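Local coordinates for peptide-binding protein (Photobacterium damsela subsp. piscicida, PDB 6SQX), which cleaves the peptidoglycan of potentially competing bacteria as a secreted NlpC/P60 D,L-endopeptidase, probably by a cysteine-type peptidase mechanism, at residues Q74-Y79 with N88-L93; H114-W118 with T156-F160; N147-V151 with G317-N321; K196-I201 with V210-I215; A416-V420 with R431-G435. All blocks are in the same frame, centred on the assembly; numbering follows the deposited sequence. Where two conformers were deposited one is given.

Contact 1: Q74-Y79 with N88-L93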
# COMPACT_ATOMS: atom_id res chain seq x y z
N GLN A 74 17.49 9.68 12.32
CA GLN A 74 18.00 8.82 11.27
C GLN A 74 18.26 7.39 11.72
O GLN A 74 18.58 6.54 10.87
CB GLN A 74 19.29 9.38 10.66
CG GLN A 74 19.13 10.65 9.84
CD GLN A 74 20.46 11.18 9.43
OE1 GLN A 74 21.33 11.41 10.29
NE2 GLN A 74 20.68 11.34 8.13
N ASN A 75 18.12 7.08 13.02
CA ASN A 75 18.48 5.77 13.56
C ASN A 75 17.29 4.85 13.81
O ASN A 75 17.47 3.62 13.86
CB ASN A 75 19.29 5.95 14.85
CG ASN A 75 20.53 6.74 14.61
OD1 ASN A 75 21.47 6.25 13.97
ND2 ASN A 75 20.57 7.98 15.11
N ASP A 76 16.11 5.43 14.01
CA ASP A 76 14.93 4.71 14.46
C ASP A 76 13.86 4.80 13.38
O ASP A 76 13.64 5.88 12.81
CB ASP A 76 14.35 5.37 15.75
CG ASP A 76 15.36 5.40 16.92
OD1 ASP A 76 16.27 4.54 16.93
OD2 ASP A 76 15.20 6.27 17.80
N PHE A 77 13.18 3.68 13.14
CA PHE A 77 12.10 3.62 12.15
C PHE A 77 10.86 3.01 12.79
O PHE A 77 10.93 1.96 13.43
CB PHE A 77 12.52 2.79 10.92
CG PHE A 77 11.36 2.39 10.05
CD1 PHE A 77 10.65 3.34 9.31
CD2 PHE A 77 10.96 1.06 10.01
CE1 PHE A 77 9.55 2.96 8.51
CE2 PHE A 77 9.85 0.69 9.22
CZ PHE A 77 9.15 1.65 8.49
N TYR A 78 9.72 3.67 12.60
CA TYR A 78 8.43 3.23 13.14
C TYR A 78 7.51 2.79 12.00
O TYR A 78 7.25 3.57 11.10
CB TYR A 78 7.74 4.40 13.85
CG TYR A 78 8.47 4.81 15.11
CD1 TYR A 78 9.63 5.59 15.05
CD2 TYR A 78 8.00 4.41 16.37
CE1 TYR A 78 10.33 5.95 16.23
CE2 TYR A 78 8.67 4.78 17.54
CZ TYR A 78 9.83 5.52 17.47
OH TYR A 78 10.50 5.88 18.63
N TYR A 79 6.94 1.58 12.09
CA TYR A 79 5.84 1.29 11.16
C TYR A 79 4.64 2.17 11.42
O TYR A 79 3.86 2.45 10.50
CB TYR A 79 5.42 -0.19 11.25
CG TYR A 79 6.48 -1.10 10.74
CD1 TYR A 79 6.74 -1.21 9.38
CD2 TYR A 79 7.26 -1.85 11.63
CE1 TYR A 79 7.76 -2.02 8.90
CE2 TYR A 79 8.28 -2.70 11.15
CZ TYR A 79 8.51 -2.78 9.77
OH TYR A 79 9.52 -3.58 9.27
N ASN A 88 11.87 0.26 15.47
CA ASN A 88 12.93 -0.62 14.98
C ASN A 88 14.23 0.16 14.86
O ASN A 88 14.23 1.33 14.49
CB ASN A 88 12.57 -1.16 13.59
CG ASN A 88 11.36 -2.08 13.62
OD1 ASN A 88 11.48 -3.30 13.74
ND2 ASN A 88 10.17 -1.48 13.50
N ASN A 89 15.35 -0.52 15.10
CA ASN A 89 16.66 0.06 14.80
C ASN A 89 17.01 -0.14 13.32
O ASN A 89 17.03 -1.28 12.83
CB ASN A 89 17.72 -0.58 15.71
CG ASN A 89 19.09 -0.00 15.49
OD1 ASN A 89 19.86 -0.49 14.68
ND2 ASN A 89 19.42 1.05 16.24
N ILE A 90 17.28 0.96 12.61
CA ILE A 90 17.45 0.91 11.15
C ILE A 90 18.67 0.09 10.78
O ILE A 90 18.61 -0.76 9.88
CB ILE A 90 17.49 2.32 10.53
CG1 ILE A 90 16.11 2.99 10.72
CG2 ILE A 90 17.97 2.27 9.04
CD1 ILE A 90 16.03 4.46 10.33
N LEU A 91 19.80 0.31 11.49
CA LEU A 91 21.01 -0.43 11.14
C LEU A 91 20.81 -1.93 11.34
O LEU A 91 21.25 -2.74 10.51
CB LEU A 91 22.19 0.10 11.95
CG LEU A 91 23.58 -0.51 11.69
CD1 LEU A 91 23.93 -0.38 10.19
CD2 LEU A 91 24.61 0.20 12.58
N LYS A 92 20.12 -2.32 12.41
CA LYS A 92 19.81 -3.74 12.62
C LYS A 92 18.98 -4.29 11.45
O LYS A 92 19.27 -5.38 10.93
CB LYS A 92 19.08 -3.95 13.95
CG LYS A 92 18.63 -5.39 14.20
CD LYS A 92 17.74 -5.48 15.44
CE LYS A 92 17.52 -6.93 15.88
NZ LYS A 92 17.02 -7.82 14.80
N LEU A 93 17.94 -3.56 11.04
CA LEU A 93 17.11 -4.02 9.93
C LEU A 93 17.93 -4.17 8.65
O LEU A 93 17.71 -5.11 7.88
CB LEU A 93 15.92 -3.08 9.70
CG LEU A 93 14.76 -3.10 10.71
CD1 LEU A 93 13.63 -2.12 10.30
CD2 LEU A 93 14.17 -4.50 10.93
O HOH W 1 20.00 2.55 13.23
O HOH W 2 17.01 2.18 17.67

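Contact 2: H114-W118 with T156-F160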
# COMPACT_ATOMS: atom_id res chain seq x y z
N HIS A 114 20.37 -16.76 -9.24
CA HIS A 114 21.38 -15.85 -8.73
C HIS A 114 22.72 -16.55 -8.55
O HIS A 114 22.79 -17.71 -8.14
CB HIS A 114 20.94 -15.29 -7.38
CG HIS A 114 20.02 -14.11 -7.50
ND1 HIS A 114 20.41 -12.93 -8.10
CD2 HIS A 114 18.75 -13.92 -7.08
CE1 HIS A 114 19.41 -12.08 -8.07
NE2 HIS A 114 18.38 -12.65 -7.47
N THR A 115 23.78 -15.82 -8.86
CA THR A 115 25.12 -16.27 -8.49
C THR A 115 25.22 -16.41 -6.97
O THR A 115 24.51 -15.74 -6.22
CB THR A 115 26.15 -15.27 -9.00
OG1 THR A 115 25.96 -14.03 -8.32
CG2 THR A 115 25.95 -15.04 -10.50
N SER A 116 26.11 -17.30 -6.53
CA SER A 116 26.22 -17.62 -5.11
C SER A 116 26.65 -16.42 -4.26
O SER A 116 26.35 -16.39 -3.06
CB SER A 116 27.22 -18.76 -4.93
OG SER A 116 28.41 -18.47 -5.64
N ASN A 117 27.33 -15.44 -4.85
CA ASN A 117 27.87 -14.31 -4.11
C ASN A 117 27.18 -12.99 -4.44
O ASN A 117 27.75 -11.92 -4.19
CB ASN A 117 29.35 -14.19 -4.43
CG ASN A 117 29.59 -13.79 -5.88
OD1 ASN A 117 28.70 -13.94 -6.73
ND2 ASN A 117 30.78 -13.27 -6.16
N TRP A 118 25.96 -13.02 -5.01
CA TRP A 118 25.41 -11.81 -5.60
C TRP A 118 25.12 -10.71 -4.58
O TRP A 118 25.12 -9.54 -4.94
CB TRP A 118 24.17 -12.13 -6.44
CG TRP A 118 22.95 -12.20 -5.64
CD1 TRP A 118 22.58 -13.21 -4.79
CD2 TRP A 118 21.90 -11.21 -5.59
NE1 TRP A 118 21.35 -12.91 -4.23
CE2 TRP A 118 20.92 -11.69 -4.69
CE3 TRP A 118 21.69 -9.98 -6.23
CZ2 TRP A 118 19.75 -10.97 -4.40
CZ3 TRP A 118 20.52 -9.28 -5.95
CH2 TRP A 118 19.57 -9.76 -5.04
N THR A 156 19.12 -2.21 -5.23
CA THR A 156 19.25 -2.91 -6.50
C THR A 156 17.89 -2.96 -7.16
O THR A 156 16.86 -3.06 -6.48
CB THR A 156 19.79 -4.35 -6.32
OG1 THR A 156 19.94 -5.00 -7.60
CG2 THR A 156 18.85 -5.18 -5.46
N SER A 157 17.91 -2.85 -8.49
CA SER A 157 16.72 -3.08 -9.29
C SER A 157 16.55 -4.55 -9.65
O SER A 157 15.51 -4.92 -10.22
CB SER A 157 16.75 -2.22 -10.55
OG SER A 157 17.92 -2.49 -11.31
N ASP A 158 17.53 -5.38 -9.34
CA ASP A 158 17.42 -6.80 -9.62
C ASP A 158 16.46 -7.41 -8.62
O ASP A 158 16.25 -6.87 -7.53
CB ASP A 158 18.79 -7.44 -9.48
CG ASP A 158 18.91 -8.76 -10.25
OD1 ASP A 158 17.92 -9.16 -10.92
OD2 ASP A 158 19.99 -9.40 -10.22
N ALA A 159 15.80 -8.50 -9.05
CA ALA A 159 14.76 -9.15 -8.27
C ALA A 159 15.33 -10.28 -7.43
O ALA A 159 16.42 -10.81 -7.73
CB ALA A 159 13.69 -9.73 -9.20
N PHE A 160 14.56 -10.67 -6.41
CA PHE A 160 14.72 -11.99 -5.77
C PHE A 160 13.37 -12.68 -5.85
O PHE A 160 12.44 -12.32 -5.11
CB PHE A 160 15.17 -11.91 -4.30
CG PHE A 160 15.40 -13.27 -3.69
CD1 PHE A 160 14.35 -14.00 -3.15
CD2 PHE A 160 16.65 -13.82 -3.70
CE1 PHE A 160 14.54 -15.27 -2.63
CE2 PHE A 160 16.86 -15.10 -3.17
CZ PHE A 160 15.80 -15.82 -2.64

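Contact 3: N147-V151 with G317-N321. With EDO (1,2-ethanediol), chain N.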
# COMPACT_ATOMS: atom_id res chain seq x y z
N ASN A 147 10.40 11.87 -7.86
CA ASN A 147 9.85 10.99 -8.88
C ASN A 147 9.22 9.78 -8.20
O ASN A 147 9.76 9.28 -7.21
CB ASN A 147 10.94 10.50 -9.84
CG ASN A 147 11.42 11.59 -10.79
OD1 ASN A 147 10.61 12.25 -11.45
ND2 ASN A 147 12.73 11.76 -10.88
N ASN A 148 8.07 9.32 -8.70
CA ASN A 148 7.44 8.15 -8.09
C ASN A 148 8.49 7.06 -7.98
O ASN A 148 9.25 6.81 -8.92
CB ASN A 148 6.28 7.66 -8.97
CG ASN A 148 5.24 8.74 -9.21
OD1 ASN A 148 4.78 9.42 -8.30
ND2 ASN A 148 4.85 8.89 -10.48
N ALA A 149 8.55 6.40 -6.82
CA ALA A 149 9.68 5.52 -6.55
C ALA A 149 9.23 4.14 -6.07
O ALA A 149 8.34 4.02 -5.22
CB ALA A 149 10.58 6.18 -5.50
N GLN A 150 9.89 3.10 -6.59
CA GLN A 150 9.75 1.76 -6.03
C GLN A 150 10.78 1.57 -4.93
O GLN A 150 11.99 1.56 -5.21
CB GLN A 150 9.93 0.70 -7.13
CG GLN A 150 8.75 0.79 -8.13
CD GLN A 150 8.73 -0.29 -9.12
OE1 GLN A 150 8.37 -1.42 -8.82
NE2 GLN A 150 9.18 0.02 -10.34
N VAL A 151 10.31 1.46 -3.68
CA VAL A 151 11.20 1.32 -2.54
C VAL A 151 11.64 -0.13 -2.48
O VAL A 151 10.81 -1.06 -2.56
CB VAL A 151 10.49 1.73 -1.24
CG1 VAL A 151 11.48 1.57 -0.03
CG2 VAL A 151 9.99 3.18 -1.35
N GLY A 317 3.84 -3.15 -4.31
CA GLY A 317 3.76 -2.00 -5.19
C GLY A 317 4.52 -2.18 -6.49
O GLY A 317 4.77 -1.18 -7.19
N MET A 318 4.88 -3.42 -6.84
CA MET A 318 5.62 -3.72 -8.07
C MET A 318 5.03 -3.01 -9.28
O MET A 318 3.85 -3.14 -9.60
CB MET A 318 5.61 -5.24 -8.34
CG MET A 318 6.61 -5.73 -9.38
SD MET A 318 8.29 -5.79 -8.73
CE MET A 318 9.09 -6.80 -10.02
N ASP A 319 5.90 -2.28 -9.98
CA ASP A 319 5.53 -1.59 -11.21
C ASP A 319 4.42 -0.57 -10.99
O ASP A 319 3.72 -0.20 -11.95
CB ASP A 319 5.20 -2.58 -12.32
CG ASP A 319 6.45 -3.29 -12.83
OD1 ASP A 319 7.48 -2.59 -13.03
OD2 ASP A 319 6.44 -4.54 -13.04
N PHE A 320 4.29 -0.06 -9.75
CA PHE A 320 3.33 0.98 -9.39
C PHE A 320 1.89 0.48 -9.37
O PHE A 320 0.96 1.29 -9.28
CB PHE A 320 3.53 2.27 -10.18
CG PHE A 320 4.92 2.83 -10.00
CD1 PHE A 320 5.26 3.46 -8.82
CD2 PHE A 320 5.88 2.67 -10.99
CE1 PHE A 320 6.56 3.99 -8.63
CE2 PHE A 320 7.18 3.20 -10.84
CZ PHE A 320 7.52 3.87 -9.66
N ASN A 321 1.73 -0.85 -9.36
CA ASN A 321 0.43 -1.48 -9.11
C ASN A 321 0.38 -1.95 -7.66
O ASN A 321 1.35 -2.55 -7.17
CB ASN A 321 0.21 -2.66 -10.07
CG ASN A 321 0.08 -2.22 -11.51
OD1 ASN A 321 -0.50 -1.16 -11.79
ND2 ASN A 321 0.67 -2.98 -12.42
C1 EDO N . 5.99 5.96 -13.06
O1 EDO N . 6.37 7.23 -12.55
C2 EDO N . 4.76 5.49 -12.28
O2 EDO N . 3.60 6.18 -12.69
O HOH W 3 9.99 -2.63 -11.96

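Contact 4: K196-I201 with V210-I215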
# COMPACT_ATOMS: atom_id res chain seq x y z
N LYS A 196 26.66 6.23 -5.02
CA LYS A 196 25.77 7.38 -4.95
C LYS A 196 24.48 7.19 -5.71
O LYS A 196 23.63 8.11 -5.71
CB LYS A 196 26.44 8.70 -5.36
CG LYS A 196 27.69 8.99 -4.53
CD LYS A 196 28.26 10.39 -4.79
CE LYS A 196 29.62 10.55 -4.11
NZ LYS A 196 29.51 10.33 -2.64
N LYS A 197 24.26 6.03 -6.33
CA LYS A 197 23.06 5.87 -7.15
C LYS A 197 21.81 5.58 -6.34
O LYS A 197 20.71 5.71 -6.88
CB LYS A 197 23.28 4.76 -8.18
CG LYS A 197 24.40 5.06 -9.18
CD LYS A 197 24.59 3.90 -10.15
CE LYS A 197 25.56 4.23 -11.27
NZ LYS A 197 25.59 3.13 -12.28
N TRP A 198 21.94 5.16 -5.08
CA TRP A 198 20.81 4.78 -4.25
C TRP A 198 20.87 5.51 -2.91
O TRP A 198 21.95 5.73 -2.36
CB TRP A 198 20.83 3.28 -3.96
CG TRP A 198 20.65 2.44 -5.18
CD1 TRP A 198 21.63 1.99 -6.02
CD2 TRP A 198 19.41 1.91 -5.68
NE1 TRP A 198 21.08 1.22 -7.03
CE2 TRP A 198 19.72 1.16 -6.85
CE3 TRP A 198 18.07 2.01 -5.28
CZ2 TRP A 198 18.74 0.50 -7.59
CZ3 TRP A 198 17.09 1.35 -6.02
CH2 TRP A 198 17.43 0.64 -7.18
N THR A 199 19.70 5.83 -2.36
CA THR A 199 19.59 6.47 -1.05
C THR A 199 18.60 5.69 -0.21
O THR A 199 17.52 5.33 -0.69
CB THR A 199 19.18 7.94 -1.19
OG1 THR A 199 20.22 8.63 -1.90
CG2 THR A 199 19.04 8.60 0.19
N LEU A 200 18.98 5.40 1.04
CA LEU A 200 18.10 4.76 2.00
C LEU A 200 17.26 5.86 2.64
O LEU A 200 17.81 6.87 3.11
CB LEU A 200 18.97 4.11 3.09
CG LEU A 200 18.19 3.39 4.22
CD1 LEU A 200 17.20 2.28 3.75
CD2 LEU A 200 19.15 2.86 5.30
N ILE A 201 15.93 5.71 2.59
CA ILE A 201 14.99 6.73 3.06
C ILE A 201 13.93 6.09 3.94
O ILE A 201 13.77 4.87 3.97
CB ILE A 201 14.30 7.44 1.86
CG1 ILE A 201 13.36 6.47 1.08
CG2 ILE A 201 15.37 8.01 0.93
CD1 ILE A 201 12.43 7.16 0.12
N VAL A 210 15.87 3.82 -2.61
CA VAL A 210 15.29 4.35 -3.86
C VAL A 210 16.42 4.97 -4.66
O VAL A 210 17.47 5.32 -4.10
CB VAL A 210 14.23 5.44 -3.58
CG1 VAL A 210 12.99 4.86 -2.85
CG2 VAL A 210 14.88 6.63 -2.83
N PRO A 211 16.24 5.15 -5.96
CA PRO A 211 17.26 5.86 -6.74
C PRO A 211 17.48 7.25 -6.18
O PRO A 211 16.53 7.96 -5.83
CB PRO A 211 16.64 5.93 -8.14
CG PRO A 211 15.68 4.75 -8.15
CD PRO A 211 15.10 4.73 -6.78
N THR A 212 18.75 7.65 -6.09
CA THR A 212 19.05 8.98 -5.58
C THR A 212 18.36 10.06 -6.41
O THR A 212 17.92 11.08 -5.86
CB THR A 212 20.56 9.17 -5.52
OG1 THR A 212 21.09 8.19 -4.62
CG2 THR A 212 20.95 10.61 -5.07
N SER A 213 18.22 9.85 -7.72
CA SER A 213 17.56 10.85 -8.55
C SER A 213 16.08 11.02 -8.23
O SER A 213 15.45 11.96 -8.72
CB SER A 213 17.73 10.47 -10.03
OG SER A 213 17.17 9.18 -10.27
N SER A 214 15.48 10.12 -7.45
CA SER A 214 14.06 10.20 -7.15
C SER A 214 13.76 11.01 -5.89
O SER A 214 12.59 11.22 -5.57
CB SER A 214 13.45 8.80 -7.02
OG SER A 214 13.67 8.26 -5.72
N ILE A 215 14.79 11.48 -5.19
CA ILE A 215 14.60 12.20 -3.94
C ILE A 215 15.45 13.47 -3.91
O ILE A 215 16.39 13.64 -4.70
CB ILE A 215 14.89 11.29 -2.70
CG1 ILE A 215 16.28 10.59 -2.74
CG2 ILE A 215 13.84 10.17 -2.65
CD1 ILE A 215 17.45 11.46 -2.39
O HOH W 4 20.18 7.88 -9.00

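Contact 5: A416-V420 with R431-G435. With EDO (1,2-ethanediol), chain J.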
# COMPACT_ATOMS: atom_id res chain seq x y z
N ALA A 416 -7.45 -6.24 -3.24
CA ALA A 416 -6.51 -6.62 -4.28
C ALA A 416 -5.97 -7.99 -3.89
O ALA A 416 -5.03 -8.08 -3.09
CB ALA A 416 -5.36 -5.62 -4.43
N PRO A 417 -6.55 -9.07 -4.40
CA PRO A 417 -6.04 -10.41 -4.09
C PRO A 417 -5.20 -10.96 -5.24
O PRO A 417 -5.50 -10.66 -6.40
CB PRO A 417 -7.32 -11.23 -3.97
CG PRO A 417 -8.26 -10.60 -5.01
CD PRO A 417 -7.87 -9.10 -5.05
N TRP A 418 -4.21 -11.79 -4.96
CA TRP A 418 -3.51 -12.48 -6.01
C TRP A 418 -4.27 -13.73 -6.42
O TRP A 418 -4.64 -13.88 -7.59
CB TRP A 418 -2.07 -12.86 -5.58
CG TRP A 418 -1.41 -13.68 -6.63
CD1 TRP A 418 -1.13 -15.01 -6.60
CD2 TRP A 418 -1.02 -13.21 -7.94
NE1 TRP A 418 -0.53 -15.41 -7.80
CE2 TRP A 418 -0.49 -14.31 -8.64
CE3 TRP A 418 -1.08 -11.96 -8.58
CZ2 TRP A 418 0.02 -14.20 -9.93
CZ3 TRP A 418 -0.60 -11.85 -9.87
CH2 TRP A 418 -0.05 -12.98 -10.54
N GLY A 419 -4.51 -14.65 -5.50
CA GLY A 419 -5.24 -15.86 -5.83
C GLY A 419 -5.58 -16.62 -4.58
O GLY A 419 -4.95 -16.45 -3.53
N VAL A 420 -6.58 -17.44 -4.68
CA VAL A 420 -7.00 -18.22 -3.51
C VAL A 420 -6.27 -19.55 -3.52
O VAL A 420 -6.14 -20.20 -4.58
CB VAL A 420 -8.52 -18.45 -3.51
CG1 VAL A 420 -8.96 -19.15 -2.20
CG2 VAL A 420 -9.23 -17.10 -3.70
N ARG A 431 -3.26 -22.25 -7.18
CA ARG A 431 -3.91 -20.96 -6.94
C ARG A 431 -5.07 -20.80 -7.91
O ARG A 431 -4.93 -21.08 -9.10
CB ARG A 431 -2.97 -19.74 -7.13
CG ARG A 431 -1.83 -19.69 -6.10
CD ARG A 431 -2.35 -19.33 -4.69
NE ARG A 431 -1.25 -19.17 -3.74
CZ ARG A 431 -0.62 -20.19 -3.15
NH1 ARG A 431 -0.99 -21.45 -3.38
NH2 ARG A 431 0.36 -19.95 -2.28
N ALA A 432 -6.18 -20.29 -7.39
CA ALA A 432 -7.28 -19.79 -8.23
C ALA A 432 -6.96 -18.31 -8.42
O ALA A 432 -7.15 -17.50 -7.50
CB ALA A 432 -8.63 -19.99 -7.55
N LEU A 433 -6.44 -17.96 -9.59
CA LEU A 433 -5.91 -16.62 -9.83
C LEU A 433 -7.00 -15.57 -10.04
O LEU A 433 -7.94 -15.78 -10.83
CB LEU A 433 -5.03 -16.59 -11.08
CG LEU A 433 -3.74 -17.41 -11.11
CD1 LEU A 433 -3.07 -17.11 -12.46
CD2 LEU A 433 -2.81 -17.01 -9.95
N VAL A 434 -6.82 -14.43 -9.39
CA VAL A 434 -7.62 -13.23 -9.59
C VAL A 434 -6.70 -12.15 -10.16
O VAL A 434 -6.77 -11.82 -11.35
CB VAL A 434 -8.31 -12.81 -8.28
CG1 VAL A 434 -9.11 -11.50 -8.49
CG2 VAL A 434 -9.20 -13.96 -7.82
N GLY A 435 -5.77 -11.66 -9.36
CA GLY A 435 -4.66 -10.90 -9.91
C GLY A 435 -4.96 -9.46 -10.26
O GLY A 435 -4.17 -8.85 -11.01
C1 EDO J . -6.12 -13.47 -1.80
O1 EDO J . -4.82 -13.53 -2.41
C2 EDO J . -6.28 -14.36 -0.57
O2 EDO J . -6.05 -15.73 -0.95

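Contact 1: Q74-Y79 with N88-L93
Phe77 and Asn88 form the antiparallel hydrogen-bonded pair of a short hairpin, and their two backbone bonds differ in quality. Phe77 N points almost straight at Asn88 O (2.9 Å), whereas the return bond from Asn88 N to Phe77 O is bent to 134° at the hydrogen. Two residues along, Asn75 O, just before strand 76-78, takes the N-H of Ile90, the first residue of helix 90-102, at 2.9 Å and 175°, and so supplies an acceptor to its first turn.

Side chains pack on the face carrying Phe77 and Asn88. Ile90 lays CG1 against Phe77 CB (3.6 Å), while its CD1 reaches back to Gln74 O. Leu93 CD1 meets the Phe77 ring obliquely, the two side chains crossing at nearly a right angle. Asn88 turns its amide almost perpendicular to the Tyr79 ring, with ND2 3.3 Å from CE2.

Asn89 is the N-cap. With its CG anti to the backbone N (chi1 -178°), OD1 accepts from Lys92 N at 2.9 Å, in the plane of the amide. A water bridges the other end, ND2, to Asp76 OD1, and a second links Asn75 O with Leu91 N. Farther out, Leu207 touches Phe77, Ile90 and Leu93, and Tyr79 stacks on Tyr345.

In this worked case of strand-to-helix transition, the first turn's N-H groups find the carbonyl of Asn75, a capping amide and a water. The helix dipole would probably strengthen these bonds. Gln74 O, by contrast, is buried against Ile90 CD1 with no polar partner.

Contact 2: H114-W118 with T156-F160
His114 points its imidazole edge at Ala159 O, and the surrounding rings are disposed about that edge-on approach. His114 NE2 donates to Ala159 O at 2.7 Å, with the acceptor 5° out of the ring plane and the donor in the carbonyl plane. One imidazole face is left for Trp118, whose CE2 lies 3.6 Å above it, over its centre. The indole follows the histidine toward the other segment and brings Trp118 CZ2 to the edge of the Phe160 ring, 4.3 Å from Phe160 CD2. Phe160 meets His114 CD2 obliquely.

Each irregular segment is shaped by a turn: a type I beta turn runs from Thr115 to Trp118, leading into helix 118-126, and an ST turn forms where Thr156 OG1 accepts from Asp158 N (3.0 Å). The ST turn comes just before Ala159, whose carbonyl receives the histidine. Asp158, its CG anti to the backbone N (chi1 -158°), slides antiparallel past His114, with OD2 3.5 Å from CE1 near the imidazole plane. The carboxylate is rotated 65° from the ring, and its OD1 accepts from Ala159 N, from above the carboxylate plane, and from Lys109 N. Tyr101 of helix 90-102 meets the Phe160 ring.

Contact 3: N147-V151 with G317-N321
Gln150 stretches from strand 149-152 across the Phe320 ring to the backbone beyond it, and the stages of the side chain meet different partners. CB only leads to CG, which lies anti to the carbonyl carbon (chi1 -67°) and so over one ring face. This CH-pi contact puts CG 4.0 Å from the ring centroid and 24° off the normal. From there the chain continues extended to Gln150 CD, which comes within 3.6 Å of Asp319 N. Gln150 OE1 accepts from Asp319 N at 2.9 Å, though from 57° out of the amide plane. NE2 uses a water, which also donates to Asp319 OD1, so both amide ends are tied to one residue; Asp319 OD2 goes to Tyr171.

The opposite ring face carries C2 of a 1,2-ethanediol, probably from the crystallisation liquor, 3.3 Å above the plane. Asn148 ND2 donates to O1 of this molecule as well as to Ile252 O, while Ala149 N sits at the ring edge.

The contact joins the two-stranded sheet 149-152/177-181 to the loop between helices 298-308 and 326-334. Ala180 and Trp182 also touch the phenylalanine, and the same loop leads on to Cys324, found as cysteinesulfonic acid.

Contact 4: K196-I201 with V210-I215
Thr199 and Thr212 meet hydroxyl to hydroxyl because each places OG1 beside its own backbone N and anti to the carbonyl carbon, at chi1 -63° and -61°. Thr199 OG1 and Thr212 OG1 are 2.9 Å apart and the side chains cross at nearly a right angle. Thr212 OG1 spends its own proton on Lys196 O (2.8 Å), approaching from above the carbonyl plane. Its backbone N makes a nearly straight bond to Lys197 O, so one threonine holds two successive carbonyls of the turn that precedes the strand.

Further along, Thr199 and Val210 form an antiparallel hydrogen-bonded pair with matched N-H...O bonds of 2.9 Å each way. The neighbouring pair, Trp198 with Pro211, is non-hydrogen-bonded, as befits a residue without an N-H, and its alpha carbons approach to 4.5 Å. Trp198 turns back beside this spot, its CE3 3.4 Å from Val210 C and CZ3 near Pro211 CD.

Beyond the hydroxyl pair the same side is apolar. Ile201, whose CG1 takes the crowded position between backbone N and carbonyl carbon, sets CD1 against Val210 CG1 at 3.8 Å. Ile215 adds CD1 beside Thr199 and CG2 near Ile201 CD1.

A 3-10 turn, 212-214, closes on Pro211 O, which accepts from both N and OG of Ser214. The hairpin 198-203/206-211 forms one margin of a five-stranded antiparallel sheet consistent with the SH3 domain; strand 186-192 continues it past Leu200, and Ala149 and Val151 of strand 149-152 pack on Val210.

Contact 5: A416-V420 with R431-G435
The Trp418 and Leu433 side chains lie side by side, pointing the same way, with Leu433 CD2 3.5 Å from Trp418 NE1 and close to CE2. The approach is oblique, and so is that of Gly435 CA, which comes near CE3 from the six-membered side. A further ring, Phe173, makes an edge-to-face pair with the indole. With CG anti to the backbone N (chi1 175°), the indole comes back to these partners although CB points away. The Pro417 ring is used in another way: CG rests on Val434 CG1 (3.7 Å), while CB touches C1 of a bound 1,2-ethanediol.

The backbone carries the polar load. Trp418 O receives Val434 N at 2.9 Å, Pro417 O receives Gly435 N at 3.1 Å over a more bent path, and Val420 exchanges bonds with Ala432 in both directions. Between them lies Gly419, paired with Leu433 without hydrogen bonds; its CA is only 3.0 Å from Ala432 O, a closeness suited to a residue with no side chain. On its other edge Gly419 O accepts from both hydroxyls of the diol, and Gly419 N donates to O1 (3.3 Å).

Arg431 runs bent past Val420 O, and its guanidinium is held by Gln429. Strands 419-424 and 429-433 make an antiparallel beta hairpin at the middle of a mixed four-stranded sheet, between strand 23-25, which lines up parallel to 429-433, and strand 457-459.

In the fold
Contacts 1 to 4 gather around the SH3-type domain, while contact 5 stands apart in the peptidase part, its centre about 33 Å from those of contacts 1 and 4. Contact 4 is the hub: Leu200 packs on Ile90 of contact 1, Trp198 lies on the backbone of Thr156 and Ser157 in contact 2, and Ser214 probably bonds to Asn147 of contact 3. Along the chain it is nested within the loop that contact 3 closes. Contact 3 ties the SH3 side to the NlpC/P60 loop just ahead of Cys324; its centre is about 13 Å from that of contact 4 and about 21 Å from that of contact 5.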